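Local atomic coordinates of catalase (Pseudomonas syringae, PDB entry 1M7S), a protein that breaks hydrogen peroxide down into water and oxygen with a heme cofactor, protecting the cell from peroxide damage. Residues A[84-89]-A[301-306]; A[109-114]-A[306-311]; A[125-130]-A[276-281]. One frame throughout, in Å; residues are numbered along the deposited sequence.

In the fold
From the N terminus, the chain first lays down strand 82-90 and then its antiparallel neighbour, strand 107-114, which supply the first halves of contacts 1 and 2. The loop 125-130 follows strand 117-124, and about 146 residues later 276-281 returns to it, closing contact 3 inside the wider loops of the other two. Helix 299-304 then closes contact 1 on 84-89, and the chain running on from V306 closes contact 2 on 109-114. Contacts 1 and 2 cross in sequence, share V306 and both touch the heme; they join the barrel wall to this returning chain. Contact 3, centred about 25 Å from contact 1 and 21 Å from contact 2, links two loops.

Contact 1 (A[84-89]-A[301-306]); sequences PVFVRF and QETEQV. With HEM (protoporphyrin IX containing Fe), chain E.
F86 and R88 both hold CG anti to the backbone N (chi1 -177° and -174°), sending their side chains from strand 84-89 across to T303 and V306. Three atoms of the F86 ring do the touching: CE1 lies 3.9 Å from E302 CB, CZ 4.0 Å from T303 CA, and CE2 meets V306 CG1. R88, extended from CG to NE, crosses T303 at about a right angle; its CD is 3.5 Å from T303 O and packs on V306 CG1 at 3.8 Å. The strand belongs to the beta-barrel of the catalase fold, and residues of helix 299-304, together with V306, pack against these two side chains. Beyond CD the guanidinium turns to the heme: NH1 donates to propionate O2A at 2.7 Å, nearly straight at 165°, the acceptor lying in the guanidinium plane. NH2 donates a hydrogen bond to a water 2.9 Å away, which donates in turn to E304 OE2, so the acid is bridged to R88 without direct contact. NH2 also bonds the backbone O of H52, the predicted active-site histidine. The carboxylate of E302 points elsewhere, to the backbone N of D297 and to K59.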
loop_
_atom_site.group_PDB
_atom_site.type_symbol
_atom_site.label_atom_id
_atom_site.label_comp_id
_atom_site.label_asym_id
_atom_site.label_seq_id
_atom_site.Cartn_x
_atom_site.Cartn_y
_atom_site.Cartn_z
ATOM N N PRO A 84 11.859 -12.861 28.241
ATOM C CA PRO A 84 12.176 -11.502 27.741
ATOM C C PRO A 84 10.853 -10.818 27.377
ATOM O O PRO A 84 9.966 -11.483 26.876
ATOM C CB PRO A 84 12.995 -11.682 26.482
ATOM C CG PRO A 84 13.188 -13.168 26.337
ATOM C CD PRO A 84 12.245 -13.898 27.275
ATOM N N VAL A 85 10.793 -9.508 27.521
ATOM C CA VAL A 85 9.642 -8.734 27.104
ATOM C C VAL A 85 10.040 -7.516 26.274
ATOM O O VAL A 85 11.166 -7.003 26.399
ATOM C CB VAL A 85 8.862 -8.194 28.334
ATOM C CG1 VAL A 85 8.339 -9.317 29.271
ATOM C CG2 VAL A 85 9.633 -7.244 29.244
ATOM N N PHE A 86 9.037 -6.932 25.614
ATOM C CA PHE A 86 9.177 -5.637 24.968
ATOM C C PHE A 86 7.950 -4.892 25.539
ATOM O O PHE A 86 6.855 -5.500 25.461
ATOM C CB PHE A 86 9.168 -5.739 23.449
ATOM C CG PHE A 86 9.386 -4.383 22.799
ATOM C CD1 PHE A 86 10.620 -4.063 22.288
ATOM C CD2 PHE A 86 8.334 -3.457 22.783
ATOM C CE1 PHE A 86 10.866 -2.809 21.715
ATOM C CE2 PHE A 86 8.595 -2.200 22.193
ATOM C CZ PHE A 86 9.827 -1.864 21.704
ATOM N N VAL A 87 8.098 -3.692 26.085
ATOM C CA VAL A 87 6.938 -2.963 26.610
ATOM C C VAL A 87 6.777 -1.666 25.788
ATOM O O VAL A 87 7.784 -1.033 25.594
ATOM C CB VAL A 87 7.076 -2.672 28.099
ATOM C CG1 VAL A 87 6.079 -1.608 28.591
ATOM C CG2 VAL A 87 6.881 -3.960 28.957
ATOM N N ARG A 88 5.575 -1.339 25.351
ATOM C CA ARG A 88 5.384 -0.025 24.700
ATOM C C ARG A 88 4.360 0.693 25.628
ATOM O O ARG A 88 3.278 0.159 25.921
ATOM C CB ARG A 88 4.809 -0.139 23.276
ATOM C CG ARG A 88 4.792 1.283 22.596
ATOM C CD ARG A 88 4.635 1.022 21.075
ATOM N NE ARG A 88 4.289 2.314 20.425
ATOM C CZ ARG A 88 3.144 2.963 20.475
ATOM N NH1 ARG A 88 2.049 2.587 21.128
ATOM N NH2 ARG A 88 3.137 4.134 19.777
ATOM N N PHE A 89 4.753 1.910 26.068
ATOM C CA PHE A 89 3.908 2.745 26.900
ATOM C C PHE A 89 3.309 3.813 25.940
ATOM O O PHE A 89 4.023 4.111 24.994
ATOM C CB PHE A 89 4.715 3.508 27.977
ATOM C CG PHE A 89 5.146 2.604 29.118
ATOM C CD1 PHE A 89 4.249 2.116 30.034
ATOM C CD2 PHE A 89 6.497 2.261 29.243
ATOM C CE1 PHE A 89 4.653 1.298 31.071
ATOM C CE2 PHE A 89 6.933 1.446 30.262
ATOM C CZ PHE A 89 5.998 0.964 31.191
ATOM N N GLN A 301 12.454 0.854 13.965
ATOM C CA GLN A 301 12.483 -0.592 13.748
ATOM C C GLN A 301 11.823 -1.362 14.877
ATOM O O GLN A 301 11.247 -2.450 14.645
ATOM C CB GLN A 301 13.955 -1.084 13.590
ATOM C CG GLN A 301 14.510 -0.878 12.166
ATOM C CD GLN A 301 16.028 -0.905 12.137
ATOM O OE1 GLN A 301 16.678 -1.040 13.173
ATOM N NE2 GLN A 301 16.581 -0.874 10.911
ATOM N N GLU A 302 11.921 -0.842 16.083
ATOM C CA GLU A 302 11.390 -1.498 17.263
ATOM C C GLU A 302 10.110 -0.859 17.790
ATOM O O GLU A 302 9.085 -1.560 17.743
ATOM C CB GLU A 302 12.459 -1.495 18.364
ATOM C CG GLU A 302 13.712 -2.249 17.862
ATOM C CD GLU A 302 14.867 -2.155 18.830
ATOM O OE1 GLU A 302 14.778 -2.776 19.922
ATOM O OE2 GLU A 302 15.874 -1.480 18.517
ATOM N N THR A 303 10.142 0.350 18.308
ATOM C CA THR A 303 8.934 0.912 18.949
ATOM C C THR A 303 7.839 1.169 17.923
ATOM O O THR A 303 6.710 0.843 18.221
ATOM C CB THR A 303 9.265 2.207 19.700
ATOM O OG1 THR A 303 10.389 1.948 20.587
ATOM C CG2 THR A 303 8.097 2.735 20.526
ATOM N N GLU A 304 8.170 1.731 16.760
ATOM C CA GLU A 304 7.087 2.037 15.812
ATOM C C GLU A 304 6.528 0.740 15.243
ATOM O O GLU A 304 5.330 0.617 15.110
ATOM C CB GLU A 304 7.609 2.948 14.683
ATOM C CG GLU A 304 6.480 3.553 13.858
ATOM C CD GLU A 304 5.485 4.384 14.665
ATOM O OE1 GLU A 304 4.287 4.453 14.252
ATOM O OE2 GLU A 304 5.815 5.017 15.672
ATOM N N GLN A 305 7.429 -0.193 14.833
ATOM C CA GLN A 305 6.955 -1.410 14.199
ATOM C C GLN A 305 6.456 -2.525 15.107
ATOM O O GLN A 305 5.884 -3.494 14.541
ATOM C CB GLN A 305 8.016 -1.951 13.236
ATOM C CG GLN A 305 8.339 -1.060 12.059
ATOM C CD GLN A 305 9.298 -1.706 11.081
ATOM O OE1 GLN A 305 9.036 -1.610 9.887
ATOM N NE2 GLN A 305 10.373 -2.387 11.557
ATOM N N VAL A 306 6.539 -2.422 16.417
ATOM C CA VAL A 306 6.051 -3.516 17.255
ATOM C C VAL A 306 4.551 -3.669 17.066
ATOM O O VAL A 306 3.794 -2.702 16.911
ATOM C CB VAL A 306 6.489 -3.332 18.711
ATOM C CG1 VAL A 306 5.745 -2.203 19.440
ATOM C CG2 VAL A 306 6.414 -4.656 19.476
HETATM C CHA HEM E . -3.941 0.167 20.459
HETATM C CHB HEM E . -5.215 -0.646 25.057
HETATM C CHC HEM E . -9.837 -1.029 23.694
HETATM C CHD HEM E . -8.426 -1.204 19.044
HETATM C C1A HEM E . -3.904 -0.009 21.822
HETATM C C2A HEM E . -2.678 0.099 22.648
HETATM C C3A HEM E . -3.031 -0.125 23.913
HETATM C C4A HEM E . -4.466 -0.354 23.932
HETATM C CMA HEM E . -2.150 -0.166 25.169
HETATM C CAA HEM E . -1.301 0.395 22.030
HETATM C CBA HEM E . -0.381 -0.860 21.861
HETATM C CGA HEM E . 1.029 -0.381 21.424
HETATM O O1A HEM E . 1.317 -0.718 20.249
HETATM O O2A HEM E . 1.644 0.207 22.336
HETATM C C1B HEM E . -6.568 -0.853 25.094
HETATM C C2B HEM E . -7.340 -1.227 26.273
HETATM C C3B HEM E . -8.631 -1.319 25.893
HETATM C C4B HEM E . -8.689 -1.025 24.487
HETATM C CMB HEM E . -6.720 -1.428 27.662
HETATM C CAB HEM E . -9.892 -1.643 26.695
HETATM C CBB HEM E . -9.895 -2.367 27.798
HETATM C C1C HEM E . -9.825 -1.217 22.336
HETATM C C2C HEM E . -10.940 -1.703 21.557
HETATM C C3C HEM E . -10.547 -1.779 20.278
HETATM C C4C HEM E . -9.186 -1.288 20.224
HETATM C CMC HEM E . -12.321 -2.139 22.115
HETATM C CAC HEM E . -11.304 -2.243 19.019
HETATM C CBC HEM E . -12.155 -3.284 18.999
HETATM C C1D HEM E . -7.095 -0.770 19.045
HETATM C C2D HEM E . -6.299 -0.574 17.844
HETATM C C3D HEM E . -5.074 -0.202 18.221
HETATM C C4D HEM E . -5.062 -0.152 19.667
HETATM C CMD HEM E . -6.883 -0.775 16.435
HETATM C CAD HEM E . -3.845 0.119 17.323
HETATM C CBD HEM E . -2.936 -1.160 17.227
HETATM C CGD HEM E . -1.809 -1.035 16.218
HETATM O O1D HEM E . -0.795 -1.791 16.418
HETATM O O2D HEM E . -1.866 -0.268 15.225
HETATM N NA HEM E . -4.963 -0.233 22.655
HETATM N NB HEM E . -7.411 -0.756 24.006
HETATM N NC HEM E . -8.769 -0.940 21.496
HETATM N ND HEM E . -6.284 -0.551 20.140
HETATM FE FE HEM E . -6.850 -0.687 22.065
HETATM O O HOH W 1 5.685 4.676 18.527
HETATM O O HOH W 2 -7.599 1.600 22.807
#

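Contact 2 (A[109-114]-A[306-311]); sequences ATKFYT and VAMAPA. With HEM (protoporphyrin IX containing Fe), chain E.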
loop_
_atom_site.group_PDB
_atom_site.type_symbol
_atom_site.label_atom_id
_atom_site.label_comp_id
_atom_site.label_asym_id
_atom_site.label_seq_id
_atom_site.Cartn_x
_atom_site.Cartn_y
_atom_site.Cartn_z
ATOM N N ALA A 109 1.467 -1.915 27.247
ATOM C CA ALA A 109 1.404 -3.139 26.463
ATOM C C ALA A 109 2.716 -3.934 26.601
ATOM O O ALA A 109 3.819 -3.457 26.294
ATOM C CB ALA A 109 1.128 -2.779 24.999
ATOM N N THR A 110 2.566 -5.208 26.941
ATOM C CA THR A 110 3.752 -6.062 27.193
ATOM C C THR A 110 3.721 -7.243 26.235
ATOM O O THR A 110 2.710 -7.958 26.182
ATOM C CB THR A 110 3.709 -6.583 28.636
ATOM O OG1 THR A 110 3.686 -5.497 29.556
ATOM C CG2 THR A 110 4.974 -7.435 28.954
ATOM N N LYS A 111 4.748 -7.390 25.394
ATOM C CA LYS A 111 4.907 -8.529 24.526
ATOM C C LYS A 111 5.838 -9.529 25.282
ATOM O O LYS A 111 6.983 -9.154 25.536
ATOM C CB LYS A 111 5.588 -8.123 23.226
ATOM C CG LYS A 111 5.868 -9.265 22.271
ATOM C CD LYS A 111 6.308 -8.837 20.856
ATOM C CE LYS A 111 5.186 -8.090 20.124
ATOM N NZ LYS A 111 3.958 -8.928 19.952
ATOM N N PHE A 112 5.280 -10.685 25.620
ATOM C CA PHE A 112 6.150 -11.651 26.344
ATOM C C PHE A 112 6.656 -12.661 25.333
ATOM O O PHE A 112 5.845 -13.268 24.626
ATOM C CB PHE A 112 5.321 -12.420 27.353
ATOM C CG PHE A 112 4.815 -11.720 28.563
ATOM C CD1 PHE A 112 3.618 -10.998 28.524
ATOM C CD2 PHE A 112 5.484 -11.779 29.772
ATOM C CE1 PHE A 112 3.112 -10.400 29.667
ATOM C CE2 PHE A 112 4.981 -11.174 30.903
ATOM C CZ PHE A 112 3.776 -10.471 30.882
ATOM N N TYR A 113 7.957 -12.819 25.142
ATOM C CA TYR A 113 8.460 -13.725 24.121
ATOM C C TYR A 113 8.635 -15.110 24.805
ATOM O O TYR A 113 9.776 -15.420 25.139
ATOM C CB TYR A 113 9.768 -13.237 23.559
ATOM C CG TYR A 113 9.744 -11.879 22.830
ATOM C CD1 TYR A 113 9.490 -11.813 21.495
ATOM C CD2 TYR A 113 10.014 -10.733 23.538
ATOM C CE1 TYR A 113 9.494 -10.584 20.813
ATOM C CE2 TYR A 113 10.048 -9.474 22.896
ATOM C CZ TYR A 113 9.784 -9.442 21.543
ATOM O OH TYR A 113 9.814 -8.215 20.894
ATOM N N THR A 114 7.506 -15.744 25.059
ATOM C CA THR A 114 7.535 -16.986 25.858
ATOM C C THR A 114 8.030 -18.169 25.058
ATOM O O THR A 114 8.117 -18.228 23.843
ATOM C CB THR A 114 6.192 -17.412 26.493
ATOM O OG1 THR A 114 5.444 -18.215 25.587
ATOM C CG2 THR A 114 5.373 -16.184 26.918
ATOM N N VAL A 306 6.539 -2.422 16.417
ATOM C CA VAL A 306 6.051 -3.516 17.255
ATOM C C VAL A 306 4.551 -3.669 17.066
ATOM O O VAL A 306 3.794 -2.702 16.911
ATOM C CB VAL A 306 6.489 -3.332 18.711
ATOM C CG1 VAL A 306 5.745 -2.203 19.440
ATOM C CG2 VAL A 306 6.414 -4.656 19.476
ATOM N N ALA A 307 4.073 -4.908 17.060
ATOM C CA ALA A 307 2.675 -5.259 16.819
ATOM C C ALA A 307 2.112 -5.941 18.069
ATOM O O ALA A 307 2.435 -7.108 18.317
ATOM C CB ALA A 307 2.596 -6.166 15.597
ATOM N N MET A 308 1.457 -5.149 18.923
ATOM C CA MET A 308 0.869 -5.711 20.146
ATOM C C MET A 308 -0.560 -6.143 19.850
ATOM O O MET A 308 -1.289 -5.317 19.279
ATOM C CB MET A 308 0.811 -4.623 21.231
ATOM C CG MET A 308 2.149 -4.002 21.642
ATOM S SD MET A 308 3.058 -5.292 22.580
ATOM C CE MET A 308 4.463 -4.310 23.110
ATOM N N ALA A 309 -0.973 -7.369 20.166
ATOM C CA ALA A 309 -2.351 -7.756 19.839
ATOM C C ALA A 309 -2.863 -8.775 20.834
ATOM O O ALA A 309 -2.209 -9.806 21.039
ATOM C CB ALA A 309 -2.310 -8.396 18.431
ATOM N N PRO A 310 -4.057 -8.587 21.334
ATOM C CA PRO A 310 -4.698 -9.532 22.241
ATOM C C PRO A 310 -4.829 -10.872 21.548
ATOM O O PRO A 310 -4.839 -11.919 22.194
ATOM C CB PRO A 310 -6.018 -8.881 22.698
ATOM C CG PRO A 310 -5.723 -7.417 22.455
ATOM C CD PRO A 310 -4.892 -7.367 21.163
ATOM N N ALA A 311 -4.852 -10.968 20.200
ATOM C CA ALA A 311 -4.925 -12.211 19.490
ATOM C C ALA A 311 -3.613 -13.012 19.659
ATOM O O ALA A 311 -3.670 -14.180 19.277
ATOM C CB ALA A 311 -5.168 -12.024 17.995
HETATM C CHA HEM E . -3.941 0.167 20.459
HETATM C CHB HEM E . -5.215 -0.646 25.057
HETATM C CHC HEM E . -9.837 -1.029 23.694
HETATM C CHD HEM E . -8.426 -1.204 19.044
HETATM C C1A HEM E . -3.904 -0.009 21.822
HETATM C C2A HEM E . -2.678 0.099 22.648
HETATM C C3A HEM E . -3.031 -0.125 23.913
HETATM C C4A HEM E . -4.466 -0.354 23.932
HETATM C CMA HEM E . -2.150 -0.166 25.169
HETATM C CAA HEM E . -1.301 0.395 22.030
HETATM C CBA HEM E . -0.381 -0.860 21.861
HETATM C CGA HEM E . 1.029 -0.381 21.424
HETATM O O1A HEM E . 1.317 -0.718 20.249
HETATM O O2A HEM E . 1.644 0.207 22.336
HETATM C C1B HEM E . -6.568 -0.853 25.094
HETATM C C2B HEM E . -7.340 -1.227 26.273
HETATM C C3B HEM E . -8.631 -1.319 25.893
HETATM C C4B HEM E . -8.689 -1.025 24.487
HETATM C CMB HEM E . -6.720 -1.428 27.662
HETATM C CAB HEM E . -9.892 -1.643 26.695
HETATM C CBB HEM E . -9.895 -2.367 27.798
HETATM C C1C HEM E . -9.825 -1.217 22.336
HETATM C C2C HEM E . -10.940 -1.703 21.557
HETATM C C3C HEM E . -10.547 -1.779 20.278
HETATM C C4C HEM E . -9.186 -1.288 20.224
HETATM C CMC HEM E . -12.321 -2.139 22.115
HETATM C CAC HEM E . -11.304 -2.243 19.019
HETATM C CBC HEM E . -12.155 -3.284 18.999
HETATM C C1D HEM E . -7.095 -0.770 19.045
HETATM C C2D HEM E . -6.299 -0.574 17.844
HETATM C C3D HEM E . -5.074 -0.202 18.221
HETATM C C4D HEM E . -5.062 -0.152 19.667
HETATM C CMD HEM E . -6.883 -0.775 16.435
HETATM C CAD HEM E . -3.845 0.119 17.323
HETATM C CBD HEM E . -2.936 -1.160 17.227
HETATM C CGD HEM E . -1.809 -1.035 16.218
HETATM O O1D HEM E . -0.795 -1.791 16.418
HETATM O O2D HEM E . -1.866 -0.268 15.225
HETATM N NA HEM E . -4.963 -0.233 22.655
HETATM N NB HEM E . -7.411 -0.756 24.006
HETATM N NC HEM E . -8.769 -0.940 21.496
HETATM N ND HEM E . -6.284 -0.551 20.140
HETATM FE FE HEM E . -6.850 -0.687 22.065
HETATM O O HOH W 2 -7.599 1.600 22.807
#
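K111 and M308 bring the two backbones closest, their CA atoms 6.6 Å apart, where strand 109-114 of the catalase beta-barrel meets the irregular chain 306-311. The strand is hydrogen-bonded to 84-89 on one flank and to strand 117-124 on the other, so the second segment packs against its side chains and is not an added strand. A109 and K111, two residues apart, direct their CB atoms toward that segment, while T110 between them points away. M308 lies against both A109 and K111. Its chain bends at chi2 (-71°), folding the thioether back to the strand: CG rests on A109 CB at 3.7 Å, SD lies 3.9 Å from K111 CB, and the methyl CE comes to 3.4 Å from A109 O. The same CG is 3.7 Å from heme propionate O1A, and A109 CB sits 4.0 Å from CBA of that propionate, so both residues line the heme pocket beside this propionate. K111 runs extended to CD and then bends at chi3 and chi4, which swings its amine back to the incoming chain. The bend also lays CE 3.7 Å from V306 CG2, the two side chains passing each other head to tail. The amine also forms a salt bridge with D120 of the neighbouring strand, its strongest polar partner, whose carboxylate also receives A309 N; the buried charge is thereby probably balanced. Across the contact, K111 NZ donates to A307 O at 2.9 Å, approaching from 30° out of the carbonyl plane.

Contact 3 (A[125-130]-A[276-281]); sequences NFPTFF and TKIWPD
T128 lays its methyl CG2 over the backbone between T276 and I278, 3.5 Å from both T276 O and K277 C. The methyl gets there because CG2 is anti to the carbonyl carbon while OG1 takes the position between the backbone N and C (chi1 48°). OG1 is thus left to T171 and R170, at helix 169-176. I278 CG2 meets the same methyl, 3.7 Å from T128 CG2, and lies 3.9 Å from P127 CG; P127 and I278 run alongside each other in the same direction. At the other end T276 returns the contact: its CG2 comes to 3.3 Å from F129 O and 4.1 Å from F130 C, although its CB bond leads away overall. T276 OG1 turns to D274 and receives a weak bond from K277 NZ, which also reaches D274 and E409 O. The CA trace of 127-130 runs nearly antiparallel to that of 276-278, 162° apart, yet neither segment is a regular strand; this is loop-against-loop packing in the catalase fold, joining the chain after strand 117-124 to the approach to strand 284-295. A backbone hydrogen bond between F129 and A275 adds to the join. The F129 ring leads away from 276-281 to the heme pocket, close to the predicted active-site residue N124, and F130 CD1 sits 4.1 Å above its centre. Both threonines therefore work in two halves, methyls packing on backbone across the contact and hydroxyls bonded outside it, so 125-130 and 276-281 meet through van der Waals contact, the polar link to the loop coming from the backbone at A275.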
loop_
_atom_site.group_PDB
_atom_site.type_symbol
_atom_site.label_atom_id
_atom_site.label_comp_id
_atom_site.label_asym_id
_atom_site.label_seq_id
_atom_site.Cartn_x
_atom_site.Cartn_y
_atom_site.Cartn_z
ATOM N N ASN A 125 -3.167 1.999 32.228
ATOM C CA ASN A 125 -3.055 2.285 33.669
ATOM C C ASN A 125 -4.456 2.271 34.251
ATOM O O ASN A 125 -4.628 1.765 35.379
ATOM C CB ASN A 125 -2.283 3.597 33.907
ATOM C CG ASN A 125 -3.047 4.828 33.435
ATOM O OD1 ASN A 125 -3.741 4.774 32.415
ATOM N ND2 ASN A 125 -2.957 5.960 34.153
ATOM N N PHE A 126 -5.518 2.712 33.553
ATOM C CA PHE A 126 -6.841 2.689 34.202
ATOM C C PHE A 126 -7.370 1.261 34.213
ATOM O O PHE A 126 -7.268 0.550 33.214
ATOM C CB PHE A 126 -7.862 3.548 33.445
ATOM C CG PHE A 126 -7.617 5.023 33.374
ATOM C CD1 PHE A 126 -6.689 5.668 34.164
ATOM C CD2 PHE A 126 -8.415 5.773 32.490
ATOM C CE1 PHE A 126 -6.473 7.035 34.042
ATOM C CE2 PHE A 126 -8.233 7.155 32.425
ATOM C CZ PHE A 126 -7.266 7.779 33.194
ATOM N N PRO A 127 -7.973 0.820 35.301
ATOM C CA PRO A 127 -8.411 -0.588 35.372
ATOM C C PRO A 127 -9.733 -0.892 34.710
ATOM O O PRO A 127 -10.264 -2.008 34.640
ATOM C CB PRO A 127 -8.514 -0.849 36.895
ATOM C CG PRO A 127 -8.942 0.515 37.357
ATOM C CD PRO A 127 -8.079 1.527 36.581
ATOM N N THR A 128 -10.425 0.173 34.235
ATOM C CA THR A 128 -11.741 0.047 33.622
ATOM C C THR A 128 -11.698 0.864 32.311
ATOM O O THR A 128 -10.834 1.723 32.179
ATOM C CB THR A 128 -12.880 0.575 34.509
ATOM O OG1 THR A 128 -12.630 1.873 35.062
ATOM C CG2 THR A 128 -13.049 -0.431 35.661
ATOM N N PHE A 129 -12.704 0.660 31.479
ATOM C CA PHE A 129 -12.775 1.400 30.208
ATOM C C PHE A 129 -14.095 2.153 30.125
ATOM O O PHE A 129 -14.946 2.021 31.028
ATOM C CB PHE A 129 -12.650 0.396 29.059
ATOM C CG PHE A 129 -12.126 1.090 27.827
ATOM C CD1 PHE A 129 -12.891 1.139 26.664
ATOM C CD2 PHE A 129 -10.876 1.684 27.851
ATOM C CE1 PHE A 129 -12.379 1.776 25.556
ATOM C CE2 PHE A 129 -10.371 2.333 26.737
ATOM C CZ PHE A 129 -11.141 2.384 25.586
ATOM N N PHE A 130 -14.245 3.045 29.165
ATOM C CA PHE A 130 -15.441 3.864 29.075
ATOM C C PHE A 130 -16.615 3.101 28.507
ATOM O O PHE A 130 -17.754 3.554 28.747
ATOM C CB PHE A 130 -15.156 5.082 28.182
ATOM C CG PHE A 130 -13.882 5.805 28.565
ATOM C CD1 PHE A 130 -12.677 5.531 27.934
ATOM C CD2 PHE A 130 -13.945 6.849 29.468
ATOM C CE1 PHE A 130 -11.527 6.228 28.280
ATOM C CE2 PHE A 130 -12.814 7.572 29.806
ATOM C CZ PHE A 130 -11.598 7.254 29.227
ATOM N N THR A 276 -16.302 -1.969 32.238
ATOM C CA THR A 276 -16.427 -0.798 33.061
ATOM C C THR A 276 -16.389 -1.100 34.553
ATOM O O THR A 276 -16.493 -0.179 35.367
ATOM C CB THR A 276 -17.744 -0.031 32.748
ATOM O OG1 THR A 276 -18.926 -0.763 33.155
ATOM C CG2 THR A 276 -17.708 0.319 31.281
ATOM N N LYS A 277 -15.984 -2.337 34.950
ATOM C CA LYS A 277 -15.980 -2.673 36.347
ATOM C C LYS A 277 -14.676 -3.276 36.857
ATOM O O LYS A 277 -14.009 -4.048 36.163
ATOM C CB LYS A 277 -17.060 -3.814 36.573
ATOM C CG LYS A 277 -18.505 -3.411 36.287
ATOM C CD LYS A 277 -19.031 -2.422 37.338
ATOM C CE LYS A 277 -20.511 -2.126 37.092
ATOM N NZ LYS A 277 -20.561 -1.231 35.871
ATOM N N ILE A 278 -14.365 -2.914 38.097
ATOM C CA ILE A 278 -13.263 -3.586 38.800
ATOM C C ILE A 278 -13.924 -4.709 39.635
ATOM O O ILE A 278 -15.146 -4.755 39.701
ATOM C CB ILE A 278 -12.496 -2.661 39.742
ATOM C CG1 ILE A 278 -13.365 -2.076 40.863
ATOM C CG2 ILE A 278 -11.869 -1.499 38.958
ATOM C CD1 ILE A 278 -12.510 -1.591 42.039
ATOM N N TRP A 279 -13.152 -5.576 40.253
ATOM C CA TRP A 279 -13.737 -6.593 41.147
ATOM C C TRP A 279 -13.267 -6.206 42.565
ATOM O O TRP A 279 -12.132 -6.508 42.929
ATOM C CB TRP A 279 -13.190 -7.962 40.792
ATOM C CG TRP A 279 -13.532 -8.529 39.453
ATOM C CD1 TRP A 279 -14.483 -8.097 38.558
ATOM C CD2 TRP A 279 -12.997 -9.740 38.904
ATOM N NE1 TRP A 279 -14.533 -8.933 37.470
ATOM C CE2 TRP A 279 -13.620 -9.957 37.671
ATOM C CE3 TRP A 279 -12.006 -10.637 39.350
ATOM C CZ2 TRP A 279 -13.304 -11.019 36.840
ATOM C CZ3 TRP A 279 -11.718 -11.721 38.525
ATOM C CH2 TRP A 279 -12.333 -11.907 37.288
ATOM N N PRO A 280 -14.093 -5.469 43.277
ATOM C CA PRO A 280 -13.713 -4.827 44.512
ATOM C C PRO A 280 -13.251 -5.741 45.628
ATOM O O PRO A 280 -12.303 -5.338 46.317
ATOM C CB PRO A 280 -14.922 -4.006 45.027
ATOM C CG PRO A 280 -15.888 -4.089 43.883
ATOM C CD PRO A 280 -15.435 -5.096 42.841
ATOM N N ASP A 281 -13.882 -6.880 45.838
ATOM C CA ASP A 281 -13.434 -7.679 46.995
ATOM C C ASP A 281 -12.691 -8.963 46.681
ATOM O O ASP A 281 -12.309 -9.665 47.644
ATOM C CB ASP A 281 -14.666 -7.919 47.889
ATOM C CG ASP A 281 -15.395 -6.630 48.210
ATOM O OD1 ASP A 281 -14.789 -5.740 48.845
ATOM O OD2 ASP A 281 -16.549 -6.470 47.740
#